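Local coordinates for YscQ-C, type III secretion protein (Yersinia pseudotuberculosis, PDB 3UEP) that forms the C-terminal FliN-like part of YscQ, arises from internal translation initiation, and assembles into a complex essential to type III secretion, at the interface of chains A and B. Sequence-based numbering; all coordinates share one arbitrary frame. Chains: chain A/B, YscQ-C, type III secretion protein.

The interface of chains A and B. Residues chain A 30-32, 37, 40; chain B 21, 23, 58, 65, 89.
A:Leu37 pushes its branched tip into a cluster of chain B side chains, and its two methyls divide the work. CD1 lies against B:Val21, 3.6 Å from CG1 of that valine, the two side chains crossing obliquely; the same methyl faces CD1 of B:Ile89 more loosely. CD2, the other branch of the fork, lies 3.5 Å from CD2 of B:Leu65, whose side chain runs at about a right angle to that of A:Leu37. CD2 also meets CG1 of B:Val23 tip to tip at 3.9 Å. With CG of A:Leu37 anti to its carbonyl carbon (chi1 -80°), the fork extends from the helix into this apolar cluster.

B:Val23 turns its other methyl to a second leucine: CG2 abuts CG of A:Leu32 at 3.7 Å, and here too the side chains cross at about a right angle. The valine thus sits between A:Leu32 and A:Leu37, one methyl for each. With CG1 anti to the backbone N (chi1 178°), both methyls of B:Val21 face CD1 of A:Leu37 beside the strand pairing, CG1 nearest.

Backbone bonds fix the register. A:Leu32 and B:Val21 form an antiparallel bridge with a bond each way: A:Leu32 N gives to B:Val21 O at 3.0 Å, and B:Val21 N returns a bond to A:Leu32 O. B:Val23 N adds a bond to A:Gln30 O at 2.8 Å. At the margin, A:Leu40 lies loosely beside B:Leu58.

The short strand 31-33 of chain A thus pairs antiparallel with strand 20-33 of chain B, and the following helix 34-39 caps the apolar side chains of chain B's strands. The two-fold axis repeats this arrangement with the chains exchanged, consistent with the intertwined dimer typical of FliN C-terminal domains.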
# COMPACT_ATOMS: atom_id res chain seq x y z
N GLN A 30 -3.16 -4.08 -8.36
CA GLN A 30 -3.73 -4.78 -7.22
C GLN A 30 -4.08 -6.21 -7.61
O GLN A 30 -4.68 -6.93 -6.81
CB GLN A 30 -4.94 -4.02 -6.68
CG GLN A 30 -4.67 -2.53 -6.32
CD GLN A 30 -5.89 -1.83 -5.73
OE1 GLN A 30 -6.22 -2.02 -4.55
NE2 GLN A 30 -6.57 -1.02 -6.54
N ILE A 31 -3.69 -6.63 -8.82
CA ILE A 31 -4.01 -8.00 -9.27
C ILE A 31 -2.84 -8.78 -9.88
O ILE A 31 -2.30 -8.39 -10.92
CB ILE A 31 -5.19 -8.04 -10.28
CG1 ILE A 31 -6.46 -7.43 -9.68
CG2 ILE A 31 -5.49 -9.48 -10.66
CD1 ILE A 31 -7.10 -8.30 -8.59
N LEU A 32 -2.46 -9.88 -9.24
CA LEU A 32 -1.59 -10.89 -9.86
C LEU A 32 -2.32 -12.23 -9.82
O LEU A 32 -2.91 -12.59 -8.80
CB LEU A 32 -0.27 -11.02 -9.10
CG LEU A 32 0.65 -9.79 -9.07
CD1 LEU A 32 1.90 -10.06 -8.26
CD2 LEU A 32 1.01 -9.37 -10.46
N LEU A 37 2.13 -15.28 -8.75
CA LEU A 37 2.55 -15.28 -7.34
C LEU A 37 3.41 -16.47 -7.00
O LEU A 37 4.40 -16.34 -6.27
CB LEU A 37 1.36 -15.28 -6.37
CG LEU A 37 0.55 -14.03 -6.01
CD1 LEU A 37 -0.46 -14.42 -4.96
CD2 LEU A 37 1.43 -12.95 -5.47
N LEU A 40 7.03 -16.20 -8.09
CA LEU A 40 7.87 -15.18 -7.47
C LEU A 40 9.02 -15.79 -6.68
O LEU A 40 8.85 -16.80 -6.00
CB LEU A 40 7.04 -14.26 -6.58
CG LEU A 40 6.05 -13.36 -7.34
CD1 LEU A 40 5.38 -12.42 -6.35
CD2 LEU A 40 6.79 -12.56 -8.42
N VAL B 21 -5.53 -12.71 -7.55
CA VAL B 21 -5.24 -12.38 -6.18
C VAL B 21 -4.99 -10.86 -6.03
O VAL B 21 -4.20 -10.27 -6.77
CB VAL B 21 -3.98 -13.13 -5.73
CG1 VAL B 21 -3.60 -12.78 -4.29
CG2 VAL B 21 -4.20 -14.63 -5.89
N VAL B 23 -3.15 -7.97 -4.65
CA VAL B 23 -1.82 -7.75 -4.06
C VAL B 23 -1.43 -6.27 -3.96
O VAL B 23 -1.38 -5.56 -4.98
CB VAL B 23 -0.73 -8.45 -4.87
CG1 VAL B 23 -1.01 -9.97 -4.97
CG2 VAL B 23 -0.63 -7.82 -6.25
N LEU B 58 5.10 -6.44 0.15
CA LEU B 58 4.10 -7.06 -0.71
C LEU B 58 3.02 -7.67 0.13
O LEU B 58 3.29 -8.52 0.97
CB LEU B 58 4.71 -8.20 -1.52
CG LEU B 58 5.38 -7.87 -2.84
CD1 LEU B 58 6.75 -7.20 -2.59
CD2 LEU B 58 5.50 -9.16 -3.65
N LEU B 65 3.45 -10.89 2.29
CA LEU B 65 3.95 -11.93 1.39
C LEU B 65 5.48 -11.91 1.23
O LEU B 65 6.12 -12.94 0.99
CB LEU B 65 3.34 -11.73 0.00
CG LEU B 65 2.79 -12.95 -0.73
CD1 LEU B 65 1.49 -13.39 -0.07
CD2 LEU B 65 2.54 -12.58 -2.17
N ILE B 89 -3.17 -17.66 2.14
CA ILE B 89 -4.08 -16.84 1.36
C ILE B 89 -5.47 -17.47 1.23
O ILE B 89 -5.60 -18.67 0.98
CB ILE B 89 -3.48 -16.57 -0.03
CG1 ILE B 89 -2.23 -15.69 0.11
CG2 ILE B 89 -4.50 -15.90 -0.94
CD1 ILE B 89 -1.41 -15.55 -1.17